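Local atomic coordinates of DNA polymerase (PDB entry 5MDN), a protein that probably catalyses template-directed DNA synthesis, adding deoxyribonucleotides from their triphosphates to a growing DNA strand with release of diphosphate. Residues 70-75 with 79-84; 110-115 with 390-395; 263-268 with 365-370; 373-378 with 522-527. All blocks are in the same frame, centred on the assembly; numbering follows the deposited sequence.

Contact 1. Residues 70-75 with 79-84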
loop_
_atom_site.group_PDB
_atom_site.type_symbol
_atom_site.label_atom_id
_atom_site.label_comp_id
_atom_site.label_asym_id
_atom_site.label_seq_id
_atom_site.Cartn_x
_atom_site.Cartn_y
_atom_site.Cartn_z
ATOM N N VAL A 70 34.672 15.686 -1.673
ATOM C CA VAL A 70 33.608 16.256 -2.485
ATOM C C VAL A 70 33.004 17.451 -1.761
ATOM O O VAL A 70 33.076 17.574 -0.536
ATOM C CB VAL A 70 32.512 15.219 -2.817
ATOM C CG1 VAL A 70 33.061 14.139 -3.737
ATOM C CG2 VAL A 70 31.952 14.605 -1.539
ATOM N N GLU A 71 32.395 18.335 -2.547
ATOM C CA GLU A 71 31.641 19.474 -2.039
ATOM C C GLU A 71 30.186 19.302 -2.442
ATOM O O GLU A 71 29.872 19.260 -3.637
ATOM C CB GLU A 71 32.189 20.792 -2.588
ATOM C CG GLU A 71 31.543 22.024 -1.978
ATOM C CD GLU A 71 31.676 23.250 -2.861
ATOM O OE1 GLU A 71 32.722 23.396 -3.528
ATOM O OE2 GLU A 71 30.734 24.071 -2.889
ATOM N N ARG A 72 29.302 19.196 -1.451
ATOM C CA ARG A 72 27.877 19.064 -1.705
ATOM C C ARG A 72 27.113 19.946 -0.729
ATOM O O ARG A 72 27.683 20.540 0.191
ATOM C CB ARG A 72 27.415 17.605 -1.593
ATOM C CG ARG A 72 28.340 16.617 -2.284
ATOM C CD ARG A 72 27.607 15.394 -2.799
ATOM N NE ARG A 72 28.502 14.553 -3.590
ATOM C CZ ARG A 72 28.842 14.803 -4.851
ATOM N NH1 ARG A 72 28.359 15.872 -5.472
ATOM N NH2 ARG A 72 29.666 13.986 -5.492
ATOM N N ARG A 73 25.805 20.026 -0.940
ATOM C CA ARG A 73 24.935 20.822 -0.091
ATOM C C ARG A 73 24.389 19.980 1.055
ATOM O O ARG A 73 24.194 18.770 0.926
ATOM C CB ARG A 73 23.778 21.405 -0.902
ATOM C CG ARG A 73 24.201 22.094 -2.185
ATOM C CD ARG A 73 22.990 22.496 -3.011
ATOM N NE ARG A 73 22.251 23.591 -2.387
ATOM C CZ ARG A 73 21.152 24.138 -2.897
ATOM N NH1 ARG A 73 20.663 23.690 -4.045
ATOM N NH2 ARG A 73 20.546 25.133 -2.265
ATOM N N PHE A 74 24.141 20.638 2.185
ATOM C CA PHE A 74 23.537 19.993 3.348
ATOM C C PHE A 74 22.578 20.998 3.970
ATOM O O PHE A 74 23.020 21.978 4.580
ATOM C CB PHE A 74 24.603 19.543 4.346
ATOM C CG PHE A 74 24.061 18.739 5.493
ATOM C CD1 PHE A 74 23.481 17.501 5.273
ATOM C CD2 PHE A 74 24.145 19.212 6.793
ATOM C CE1 PHE A 74 22.986 16.753 6.323
ATOM C CE2 PHE A 74 23.651 18.468 7.849
ATOM C CZ PHE A 74 23.070 17.237 7.613
ATOM N N PHE A 75 21.275 20.752 3.817
ATOM C CA PHE A 75 20.241 21.737 4.143
ATOM C C PHE A 75 20.525 23.077 3.470
ATOM O O PHE A 75 20.368 24.144 4.066
ATOM C CB PHE A 75 20.097 21.912 5.656
ATOM C CG PHE A 75 19.489 20.730 6.351
ATOM C CD1 PHE A 75 18.117 20.547 6.354
ATOM C CD2 PHE A 75 20.288 19.808 7.008
ATOM C CE1 PHE A 75 17.550 19.467 6.997
ATOM C CE2 PHE A 75 19.725 18.721 7.654
ATOM C CZ PHE A 75 18.353 18.552 7.649
ATOM N N THR A 79 28.804 22.241 2.053
ATOM C CA THR A 79 29.811 21.741 2.975
ATOM C C THR A 79 30.695 20.723 2.266
ATOM O O THR A 79 30.400 20.270 1.158
ATOM C CB THR A 79 29.171 21.114 4.223
ATOM O OG1 THR A 79 28.466 19.923 3.853
ATOM C CG2 THR A 79 28.202 22.087 4.877
ATOM N N ILE A 80 31.795 20.366 2.925
ATOM C CA ILE A 80 32.762 19.405 2.405
ATOM C C ILE A 80 32.493 18.045 3.034
ATOM O O ILE A 80 32.173 17.950 4.228
ATOM C CB ILE A 80 34.203 19.876 2.681
ATOM C CG1 ILE A 80 34.465 21.217 1.991
ATOM C CG2 ILE A 80 35.218 18.839 2.224
ATOM C CD1 ILE A 80 34.602 21.116 0.488
ATOM N N PHE A 81 32.630 16.985 2.237
ATOM C CA PHE A 81 32.481 15.617 2.712
ATOM C C PHE A 81 33.629 14.756 2.203
ATOM O O PHE A 81 34.268 15.062 1.193
ATOM C CB PHE A 81 31.157 14.982 2.250
ATOM C CG PHE A 81 29.930 15.671 2.766
ATOM C CD1 PHE A 81 29.428 15.367 4.018
ATOM C CD2 PHE A 81 29.258 16.594 1.984
ATOM C CE1 PHE A 81 28.292 15.986 4.494
ATOM C CE2 PHE A 81 28.120 17.216 2.454
ATOM C CZ PHE A 81 27.636 16.911 3.712
ATOM N N LEU A 82 33.882 13.670 2.929
ATOM C CA LEU A 82 34.672 12.560 2.418
ATOM C C LEU A 82 33.725 11.538 1.800
ATOM O O LEU A 82 32.798 11.063 2.463
ATOM C CB LEU A 82 35.504 11.917 3.528
ATOM C CG LEU A 82 36.569 12.777 4.211
ATOM C CD1 LEU A 82 37.422 11.924 5.139
ATOM C CD2 LEU A 82 37.436 13.489 3.184
ATOM N N LYS A 83 33.959 11.198 0.536
ATOM C CA LYS A 83 33.160 10.189 -0.159
ATOM C C LYS A 83 33.908 8.862 -0.076
ATOM O O LYS A 83 34.770 8.556 -0.901
ATOM C CB LYS A 83 32.885 10.608 -1.599
ATOM C CG LYS A 83 32.027 9.615 -2.370
ATOM C CD LYS A 83 32.003 9.919 -3.859
ATOM C CE LYS A 83 30.983 9.046 -4.579
ATOM N NZ LYS A 83 31.099 9.154 -6.059
ATOM N N VAL A 84 33.572 8.069 0.937
ATOM C CA VAL A 84 34.204 6.770 1.138
ATOM C C VAL A 84 33.555 5.766 0.196
ATOM O O VAL A 84 32.333 5.590 0.206
ATOM C CB VAL A 84 34.074 6.314 2.598
ATOM C CG1 VAL A 84 34.700 4.941 2.779
ATOM C CG2 VAL A 84 34.704 7.337 3.535
#
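Val70 and Phe81 face each other as an antiparallel hydrogen-bonded pair and bury the most surface in this contact. Val70 N reaches Phe81 O at 3.0 Å, and Phe81 N returns to Val70 O at 2.9 Å, both bonds nearly straight at the hydrogen. On the same side of the sheet CG2 of Val70 rests on CB of Phe81, 3.9 Å away, the two side chains crossing at about a right angle. With CG placed anti to its carbonyl carbon (chi1 -62°), Phe81 runs its ring along the sheet past Arg72 and Phe74. Its CE2 meets CB of Arg72 at 4.1 Å, while CB of Phe74 comes in at the ring edge, 4.1 Å from CZ. Thr79 makes the next hydrogen-bonded pair, with Arg72: Thr79 N bonds Arg72 O at 2.8 Å, and Arg72 N bonds Thr79 O. The Thr79 hydroxyl OG1 lies 3.9 Å from CB of Phe74. Between these two pairs sits the non-hydrogen-bonded pair Glu71 and Ile80, whose side chains lie on the other side, CB of Glu71 3.9 Å from CD1 of Ile80. Lys83 lays its CB against the Val70 methyls, and its ammonium makes a cation-pi contact with Tyr41. The ladder is that of a beta hairpin, strands 64-74 and 77-86, whose first strand is outermost in a four-stranded antiparallel sheet.

Contact 2. Residues 110-115 with 390-395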
loop_
_atom_site.group_PDB
_atom_site.type_symbol
_atom_site.label_atom_id
_atom_site.label_comp_id
_atom_site.label_asym_id
_atom_site.label_seq_id
_atom_site.Cartn_x
_atom_site.Cartn_y
_atom_site.Cartn_z
ATOM N N GLU A 110 23.991 8.854 4.101
ATOM C CA GLU A 110 23.647 8.046 2.927
ATOM C C GLU A 110 24.379 6.707 2.907
ATOM O O GLU A 110 24.723 6.192 1.840
ATOM C CB GLU A 110 23.905 8.809 1.624
ATOM C CG GLU A 110 23.175 10.135 1.522
ATOM C CD GLU A 110 23.194 10.700 0.116
ATOM O OE1 GLU A 110 23.603 9.971 -0.813
ATOM O OE2 GLU A 110 22.795 11.870 -0.062
ATOM N N ALA A 111 24.621 6.127 4.077
ATOM C CA ALA A 111 25.263 4.824 4.163
ATOM C C ALA A 111 24.284 3.660 4.075
ATOM O O ALA A 111 24.720 2.518 3.893
ATOM C CB ALA A 111 26.061 4.719 5.465
ATOM N N ASP A 112 22.981 3.915 4.201
ATOM C CA ASP A 112 21.973 2.864 4.253
ATOM C C ASP A 112 21.096 2.831 3.004
ATOM O O ASP A 112 19.936 2.415 3.067
ATOM C CB ASP A 112 21.106 3.022 5.499
ATOM C CG ASP A 112 20.356 4.338 5.522
ATOM O OD1 ASP A 112 20.895 5.339 5.004
ATOM O OD2 ASP A 112 19.225 4.368 6.051
ATOM N N ILE A 113 21.623 3.263 1.864
ATOM C CA ILE A 113 20.864 3.258 0.617
ATOM C C ILE A 113 21.182 1.957 -0.110
ATOM O O ILE A 113 22.347 1.675 -0.411
ATOM C CB ILE A 113 21.197 4.481 -0.257
ATOM C CG1 ILE A 113 20.433 5.738 0.196
ATOM C CG2 ILE A 113 20.893 4.196 -1.724
ATOM C CD1 ILE A 113 20.730 6.210 1.602
ATOM N N ARG A 114 20.152 1.152 -0.373
ATOM C CA ARG A 114 20.370 -0.147 -0.995
ATOM C C ARG A 114 20.981 0.023 -2.383
ATOM O O ARG A 114 20.674 0.973 -3.109
ATOM C CB ARG A 114 19.068 -0.954 -1.048
ATOM C CG ARG A 114 18.021 -0.470 -2.016
ATOM C CD ARG A 114 16.763 -1.326 -1.885
ATOM N NE ARG A 114 16.035 -1.038 -0.651
ATOM C CZ ARG A 114 14.816 -0.508 -0.610
ATOM N NH1 ARG A 114 14.183 -0.216 -1.738
ATOM N NH2 ARG A 114 14.230 -0.269 0.555
ATOM N N TYR A 115 21.870 -0.908 -2.729
ATOM C CA TYR A 115 22.844 -0.686 -3.793
ATOM C C TYR A 115 22.181 -0.432 -5.145
ATOM O O TYR A 115 22.528 0.529 -5.842
ATOM C CB TYR A 115 23.799 -1.878 -3.859
ATOM C CG TYR A 115 24.860 -1.782 -4.929
ATOM C CD1 TYR A 115 25.820 -0.779 -4.892
ATOM C CD2 TYR A 115 24.934 -2.721 -5.950
ATOM C CE1 TYR A 115 26.802 -0.692 -5.859
ATOM C CE2 TYR A 115 25.917 -2.644 -6.917
ATOM C CZ TYR A 115 26.846 -1.629 -6.869
ATOM O OH TYR A 115 27.824 -1.552 -7.835
ATOM N N PRO A 390 19.763 13.896 4.787
ATOM C CA PRO A 390 19.883 13.700 6.239
ATOM C C PRO A 390 19.688 12.243 6.638
ATOM O O PRO A 390 19.510 11.372 5.782
ATOM C CB PRO A 390 18.779 14.599 6.815
ATOM C CG PRO A 390 18.423 15.547 5.712
ATOM C CD PRO A 390 18.662 14.809 4.436
ATOM N N ASN A 391 19.707 11.967 7.938
ATOM C CA ASN A 391 19.625 10.610 8.459
ATOM C C ASN A 391 18.256 10.331 9.066
ATOM O O ASN A 391 17.459 11.237 9.324
ATOM C CB ASN A 391 20.728 10.360 9.490
ATOM C CG ASN A 391 22.094 10.245 8.854
ATOM O OD1 ASN A 391 22.241 9.671 7.773
ATOM N ND2 ASN A 391 23.106 10.781 9.524
ATOM N N ARG A 392 17.995 9.045 9.286
ATOM C CA ARG A 392 16.700 8.552 9.729
ATOM C C ARG A 392 16.789 8.041 11.159
ATOM O O ARG A 392 17.872 7.751 11.675
ATOM C CB ARG A 392 16.192 7.412 8.834
ATOM C CG ARG A 392 16.248 7.669 7.345
ATOM C CD ARG A 392 17.596 7.310 6.726
ATOM N NE ARG A 392 18.170 8.458 6.027
ATOM C CZ ARG A 392 19.031 8.374 5.019
ATOM N NH1 ARG A 392 19.426 7.188 4.578
ATOM N NH2 ARG A 392 19.489 9.477 4.445
ATOM N N GLU A 393 15.622 7.932 11.796
ATOM C CA GLU A 393 15.500 7.245 13.076
ATOM C C GLU A 393 14.858 5.869 12.933
ATOM O O GLU A 393 15.493 4.854 13.226
ATOM C CB GLU A 393 14.720 8.112 14.071
ATOM C CG GLU A 393 15.413 9.432 14.374
ATOM C CD GLU A 393 16.785 9.244 15.004
ATOM O OE1 GLU A 393 16.944 8.329 15.840
ATOM O OE2 GLU A 393 17.708 10.012 14.659
ATOM N N GLU A 394 13.604 5.810 12.495
ATOM C CA GLU A 394 12.947 4.523 12.322
ATOM C C GLU A 394 11.850 4.670 11.287
ATOM O O GLU A 394 11.534 5.773 10.832
ATOM C CB GLU A 394 12.362 4.027 13.650
ATOM C CG GLU A 394 11.662 5.121 14.464
ATOM C CD GLU A 394 10.280 5.512 13.931
ATOM O OE1 GLU A 394 9.632 4.694 13.245
ATOM O OE2 GLU A 394 9.835 6.645 14.212
ATOM N N ARG A 395 11.291 3.535 10.896
ATOM C CA ARG A 395 10.064 3.500 10.107
ATOM C C ARG A 395 8.923 2.914 10.935
ATOM O O ARG A 395 9.022 1.782 11.421
ATOM C CB ARG A 395 10.227 2.712 8.796
ATOM C CG ARG A 395 10.894 3.461 7.612
ATOM C CD ARG A 395 10.988 2.610 6.318
ATOM N NE ARG A 395 11.562 3.403 5.209
ATOM C CZ ARG A 395 12.874 3.562 5.086
ATOM N NH1 ARG A 395 13.673 2.990 5.989
ATOM N NH2 ARG A 395 13.379 4.285 4.097
#
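Arg392 reaches across with its NH1 to the Asp112 carboxylate, which lies at the edge of the guanidinium near its plane. The pair forms a salt bridge whose detail is doubtful, since OD1 of Asp112 and NH1 of Arg392 are modelled too close together. The arginine chain gets there by bending at chi2 (86°) and chi3. The CD1 methyl of Ile113 lies near the same edge, the two side chains crossing at about a right angle. Beside the bridge, two hydrogen bonds to neighbouring residues tie the loops, Glu110 OE2 with Ala389 N and Asn391 ND2 with Val108 O; the other carboxylate oxygen of Glu110 is held by Arg118 in a salt bridge. Arg524 also brings its guanidinium close to that of Arg392. The contact thus joins two loops by charge more than by apolar packing, and Asp112 probably offsets part of the positive charge gathered there.

Contact 3. Residues 263-268 with 365-370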
loop_
_atom_site.group_PDB
_atom_site.type_symbol
_atom_site.label_atom_id
_atom_site.label_comp_id
_atom_site.label_asym_id
_atom_site.label_seq_id
_atom_site.Cartn_x
_atom_site.Cartn_y
_atom_site.Cartn_z
ATOM N N SER A 263 12.109 -10.247 -0.001
ATOM C CA SER A 263 12.982 -9.081 0.026
ATOM C C SER A 263 12.383 -7.927 0.824
ATOM O O SER A 263 11.626 -8.142 1.777
ATOM C CB SER A 263 13.297 -8.630 -1.402
ATOM O OG SER A 263 14.147 -7.495 -1.402
ATOM N N VAL A 264 12.728 -6.697 0.434
ATOM C CA VAL A 264 12.366 -5.525 1.220
ATOM C C VAL A 264 10.849 -5.335 1.248
ATOM O O VAL A 264 10.125 -5.743 0.327
ATOM C CB VAL A 264 13.081 -4.282 0.661
ATOM C CG1 VAL A 264 12.542 -3.922 -0.719
ATOM C CG2 VAL A 264 12.973 -3.106 1.625
ATOM N N TYR A 265 10.365 -4.720 2.329
ATOM C CA TYR A 265 8.950 -4.510 2.627
ATOM C C TYR A 265 8.168 -5.813 2.730
ATOM O O TYR A 265 6.931 -5.791 2.708
ATOM C CB TYR A 265 8.272 -3.597 1.595
ATOM C CG TYR A 265 9.100 -2.416 1.152
ATOM C CD1 TYR A 265 9.484 -1.432 2.051
ATOM C CD2 TYR A 265 9.473 -2.271 -0.177
ATOM C CE1 TYR A 265 10.234 -0.347 1.644
ATOM C CE2 TYR A 265 10.220 -1.191 -0.596
ATOM C CZ TYR A 265 10.598 -0.232 0.318
ATOM O OH TYR A 265 11.345 0.846 -0.102
ATOM N N GLY A 266 8.851 -6.947 2.846
ATOM C CA GLY A 266 8.180 -8.226 2.769
ATOM C C GLY A 266 7.725 -8.621 1.384
ATOM O O GLY A 266 7.045 -9.642 1.241
ATOM N N HIS A 267 8.073 -7.847 0.359
ATOM C CA HIS A 267 7.732 -8.225 -1.003
ATOM C C HIS A 267 8.616 -9.382 -1.457
ATOM O O HIS A 267 9.708 -9.611 -0.928
ATOM C CB HIS A 267 7.876 -7.035 -1.953
ATOM C CG HIS A 267 9.184 -6.989 -2.683
ATOM N ND1 HIS A 267 10.300 -6.360 -2.176
ATOM C CD2 HIS A 267 9.548 -7.480 -3.892
ATOM C CE1 HIS A 267 11.296 -6.471 -3.036
ATOM N NE2 HIS A 267 10.866 -7.148 -4.086
ATOM N N TRP A 268 8.131 -10.118 -2.450
ATOM C CA TRP A 268 8.827 -11.289 -2.967
ATOM C C TRP A 268 9.381 -10.973 -4.347
ATOM O O TRP A 268 8.627 -10.607 -5.255
ATOM C CB TRP A 268 7.900 -12.503 -3.012
ATOM C CG TRP A 268 7.766 -13.161 -1.679
ATOM C CD1 TRP A 268 7.058 -12.704 -0.605
ATOM C CD2 TRP A 268 8.388 -14.381 -1.262
ATOM N NE1 TRP A 268 7.187 -13.575 0.450
ATOM C CE2 TRP A 268 8.000 -14.612 0.073
ATOM C CE3 TRP A 268 9.227 -15.306 -1.889
ATOM C CZ2 TRP A 268 8.423 -15.727 0.789
ATOM C CZ3 TRP A 268 9.648 -16.412 -1.175
ATOM C CH2 TRP A 268 9.245 -16.613 0.149
ATOM N N VAL A 365 6.834 -0.584 -5.568
ATOM C CA VAL A 365 6.136 0.692 -5.428
ATOM C C VAL A 365 4.895 0.544 -4.552
ATOM O O VAL A 365 4.595 1.415 -3.726
ATOM C CB VAL A 365 5.804 1.275 -6.816
ATOM C CG1 VAL A 365 4.898 0.339 -7.614
ATOM C CG2 VAL A 365 5.170 2.651 -6.676
ATOM N N ALA A 366 4.157 -0.558 -4.708
ATOM C CA ALA A 366 2.954 -0.762 -3.908
ATOM C C ALA A 366 3.264 -1.334 -2.529
ATOM O O ALA A 366 2.556 -1.026 -1.563
ATOM C CB ALA A 366 1.984 -1.680 -4.650
ATOM N N ALA A 367 4.304 -2.164 -2.418
ATOM C CA ALA A 367 4.642 -2.762 -1.131
ATOM C C ALA A 367 5.133 -1.723 -0.133
ATOM O O ALA A 367 4.908 -1.868 1.075
ATOM C CB ALA A 367 5.700 -3.849 -1.319
ATOM N N ALA A 368 5.804 -0.680 -0.613
ATOM C CA ALA A 368 6.314 0.363 0.262
ATOM C C ALA A 368 5.181 1.244 0.777
ATOM O O ALA A 368 4.128 1.381 0.148
ATOM C CB ALA A 368 7.346 1.216 -0.476
ATOM N N SER A 369 5.406 1.850 1.940
ATOM C CA SER A 369 4.436 2.775 2.498
ATOM C C SER A 369 4.487 4.104 1.748
ATOM O O SER A 369 5.445 4.406 1.028
ATOM C CB SER A 369 4.684 2.996 3.992
ATOM O OG SER A 369 5.943 3.600 4.227
ATOM N N VAL A 370 3.420 4.892 1.911
ATOM C CA VAL A 370 3.317 6.174 1.214
ATOM C C VAL A 370 4.524 7.052 1.524
ATOM O O VAL A 370 5.124 7.653 0.623
ATOM C CB VAL A 370 1.995 6.875 1.571
ATOM C CG1 VAL A 370 1.887 8.201 0.839
ATOM C CG2 VAL A 370 0.817 5.972 1.233
#
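This is an apolar contact between two loops, one belonging to the exonuclease domain and the other lying between helices 362-365 and 370-384 of the polymerase region, with no hydrogen bond passing directly between them. Tyr265 carries it. Its CG lies anti to the carbonyl carbon (chi1 -41°), which brings the ring over Ala368. The methyl CB of Ala368 sits over one face of that ring in a CH-pi contact, 3.8 Å from the centroid and 16° off the normal, leaning toward CZ at 3.6 Å. CG2 of Val264 covers the opposite face, so the ring is held between a neighbour of its own loop and the alanine. At the root of the side chain, CB of Tyr265 lies 3.9 Å from CB of Ala367, and that methyl is equally near CB of His267. The imidazole of His267 turns back into its own loop, where ND1 bonds Val264 O at 2.6 Å, in the carbonyl plane on a lone pair; the backbone N of His267 shares that acceptor. With an alanine in place of Tyr265, the Ala368 methyl is likely to lose the ring it packs on, and Asn372 and Arg114 the hydroxyl they share. The His267 side chain stands about 4 Å from the magnesium ion bound by Asp7 and Asp363, measured between nearest atoms. Ring face and methyls thus join the loops by apolar packing, and the tyrosine hydroxyl adds a polar tie to Asn372.

Contact 4. Residues 373-378 with 522-527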
loop_
_atom_site.group_PDB
_atom_site.type_symbol
_atom_site.label_atom_id
_atom_site.label_comp_id
_atom_site.label_asym_id
_atom_site.label_seq_id
_atom_site.Cartn_x
_atom_site.Cartn_y
_atom_site.Cartn_z
ATOM N N ARG A 373 7.555 5.621 -0.075
ATOM C CA ARG A 373 7.557 5.922 -1.508
ATOM C C ARG A 373 8.014 7.356 -1.774
ATOM O O ARG A 373 8.786 7.609 -2.707
ATOM C CB ARG A 373 6.160 5.677 -2.087
ATOM C CG ARG A 373 6.106 5.488 -3.594
ATOM C CD ARG A 373 4.672 5.278 -4.061
ATOM N NE ARG A 373 4.055 4.097 -3.457
ATOM C CZ ARG A 373 2.937 4.126 -2.738
ATOM N NH1 ARG A 373 2.310 5.276 -2.537
ATOM N NH2 ARG A 373 2.439 3.006 -2.225
ATOM N N VAL A 374 7.534 8.311 -0.969
ATOM C CA VAL A 374 7.891 9.716 -1.165
ATOM C C VAL A 374 9.369 9.943 -0.867
ATOM O O VAL A 374 10.040 10.728 -1.546
ATOM C CB VAL A 374 6.996 10.604 -0.279
ATOM C CG1 VAL A 374 7.524 12.032 -0.211
ATOM C CG2 VAL A 374 5.563 10.582 -0.777
ATOM N N GLU A 375 9.903 9.243 0.136
ATOM C CA GLU A 375 11.297 9.447 0.515
ATOM C C GLU A 375 12.258 8.959 -0.562
ATOM O O GLU A 375 13.329 9.550 -0.747
ATOM C CB GLU A 375 11.574 8.757 1.847
ATOM C CG GLU A 375 12.792 9.279 2.564
ATOM C CD GLU A 375 12.759 8.958 4.043
ATOM O OE1 GLU A 375 12.913 7.772 4.401
ATOM O OE2 GLU A 375 12.572 9.894 4.848
ATOM N N TRP A 376 11.902 7.896 -1.285
ATOM C CA TRP A 376 12.719 7.460 -2.412
ATOM C C TRP A 376 12.644 8.425 -3.587
ATOM O O TRP A 376 13.574 8.464 -4.400
ATOM C CB TRP A 376 12.306 6.057 -2.858
ATOM C CG TRP A 376 12.926 4.976 -2.031
ATOM C CD1 TRP A 376 12.286 4.109 -1.191
ATOM C CD2 TRP A 376 14.319 4.653 -1.952
ATOM N NE1 TRP A 376 13.195 3.265 -0.600
ATOM C CE2 TRP A 376 14.450 3.578 -1.052
ATOM C CE3 TRP A 376 15.469 5.168 -2.560
ATOM C CZ2 TRP A 376 15.684 3.009 -0.744
ATOM C CZ3 TRP A 376 16.691 4.603 -2.253
ATOM C CH2 TRP A 376 16.791 3.536 -1.354
ATOM N N MET A 377 11.561 9.194 -3.699
ATOM C CA MET A 377 11.514 10.266 -4.688
ATOM C C MET A 377 12.436 11.412 -4.293
ATOM O O MET A 377 13.215 11.906 -5.116
ATOM C CB MET A 377 10.080 10.767 -4.856
ATOM C CG MET A 377 9.897 11.732 -6.018
ATOM S SD MET A 377 8.171 12.162 -6.304
ATOM C CE MET A 377 7.786 13.008 -4.774
ATOM N N LEU A 378 12.349 11.858 -3.036
ATOM C CA LEU A 378 13.160 12.986 -2.587
ATOM C C LEU A 378 14.649 12.672 -2.647
ATOM O O LEU A 378 15.458 13.567 -2.915
ATOM C CB LEU A 378 12.753 13.397 -1.172
ATOM C CG LEU A 378 11.327 13.937 -1.034
ATOM C CD1 LEU A 378 11.023 14.304 0.408
ATOM C CD2 LEU A 378 11.111 15.129 -1.955
ATOM N N GLY A 522 9.801 10.042 11.779
ATOM C CA GLY A 522 10.910 9.244 11.295
ATOM C C GLY A 522 11.221 9.471 9.830
ATOM O O GLY A 522 11.463 8.518 9.084
ATOM N N ALA A 523 11.224 10.731 9.406
ATOM C CA ALA A 523 11.519 11.096 8.030
ATOM C C ALA A 523 12.849 11.834 7.948
ATOM O O ALA A 523 13.275 12.497 8.899
ATOM C CB ALA A 523 10.408 11.965 7.434
ATOM N N ARG A 524 13.500 11.703 6.793
ATOM C CA ARG A 524 14.798 12.334 6.583
ATOM C C ARG A 524 14.679 13.852 6.614
ATOM O O ARG A 524 15.451 14.536 7.296
ATOM C CB ARG A 524 15.378 11.846 5.258
ATOM C CG ARG A 524 15.657 10.368 5.337
ATOM C CD ARG A 524 16.003 9.691 4.031
ATOM N NE ARG A 524 15.734 8.261 4.183
ATOM C CZ ARG A 524 16.303 7.290 3.481
ATOM N NH1 ARG A 524 17.214 7.572 2.565
ATOM N NH2 ARG A 524 15.967 6.027 3.715
ATOM N N TRP A 525 13.713 14.397 5.875
ATOM C CA TRP A 525 13.463 15.831 5.833
ATOM C C TRP A 525 12.360 16.251 6.798
ATOM O O TRP A 525 11.610 17.191 6.514
ATOM C CB TRP A 525 13.128 16.264 4.406
ATOM C CG TRP A 525 14.335 16.329 3.532
ATOM C CD1 TRP A 525 15.194 17.378 3.404
ATOM C CD2 TRP A 525 14.839 15.290 2.683
ATOM N NE1 TRP A 525 16.194 17.064 2.517
ATOM C CE2 TRP A 525 16.000 15.787 2.062
ATOM C CE3 TRP A 525 14.417 13.991 2.386
ATOM C CZ2 TRP A 525 16.746 15.032 1.160
ATOM C CZ3 TRP A 525 15.158 13.243 1.490
ATOM C CH2 TRP A 525 16.308 13.765 0.887
ATOM N N TYR A 526 12.251 15.567 7.935
ATOM C CA TYR A 526 11.295 15.944 8.965
ATOM C C TYR A 526 11.783 17.174 9.718
ATOM O O TYR A 526 12.926 17.220 10.184
ATOM C CB TYR A 526 11.066 14.796 9.944
ATOM C CG TYR A 526 10.291 15.216 11.175
ATOM C CD1 TYR A 526 8.936 15.517 11.097
ATOM C CD2 TYR A 526 10.917 15.334 12.409
ATOM C CE1 TYR A 526 8.226 15.913 12.215
ATOM C CE2 TYR A 526 10.216 15.729 13.532
ATOM C CZ TYR A 526 8.870 16.017 13.429
ATOM O OH TYR A 526 8.166 16.412 14.543
ATOM N N LYS A 527 10.910 18.171 9.837
ATOM C CA LYS A 527 11.137 19.314 10.714
ATOM C C LYS A 527 9.793 19.734 11.287
ATOM O O LYS A 527 8.861 20.023 10.530
ATOM C CB LYS A 527 11.801 20.472 9.965
ATOM C CG LYS A 527 12.141 21.656 10.847
ATOM C CD LYS A 527 13.247 21.296 11.826
ATOM C CE LYS A 527 14.617 21.717 11.318
ATOM N NZ LYS A 527 14.762 23.195 11.293
#
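OE2 of Glu375 is gripped by two donors: the backbone N of Arg524, at 2.8 Å and nearly straight (168°), and the hydroxyl of Tyr517. The amide meets OE2 almost head-on along its C-O bond. The other carboxylate oxygen, OE1, makes a salt bridge with Arg524 NE at 2.9 Å, so one glutamate takes both the main chain and the side chain of the same arginine. Glu375 reaches this position with CG anti to its backbone N (chi1 -160°) and the chain extended from there. Arg524 is itself extended from CG to NE and passes across it at about a right angle, with the carboxylate and guanidinium planes 42° apart. The glutamate belongs to helix 370-384, and Arg524 is the second residue of a type I beta turn from Ala523 to Tyr526, in the loop between helices 514-519 and 528-551, just after the K-x3-N-x2-Y-G sequence of family B polymerases. A leucine in place of Glu375 would probably leave the buried Arg524 NE and backbone N without the carboxylate that both bond, and the turn less firmly fixed to the helix. One helical turn on, the side chains of Leu378 and Trp525 run antiparallel alongside one another, CB of Leu378 lying 3.6 Å from CZ3 of the indole and its CD1 3.9 Å from CE3. Phe468 meets the same indole with its ring.

How the contacts relate
From the N terminus, contact 1 closes first, a hairpin with only three residues between its segments. Contact 2 then closes a loop of 274 residues, joining the loop after strand 105-109 to that after helix 370-384; contact 3 is nested inside it, and contact 4 crosses it, since 373-378 lies within and 522-527 beyond. Contact 1 touches contact 2 where Phe75 packs on Pro390. Arg114 and Tyr265 link contacts 2 and 3, and Val365 O with Arg373 NE links contacts 3 and 4. Between contacts 2 and 4, Arg114 packs on Trp376, and the guanidinium groups of Arg392 and Arg395 lie close to that of Arg524. Together they tie the N-terminal and exonuclease regions to the polymerase region.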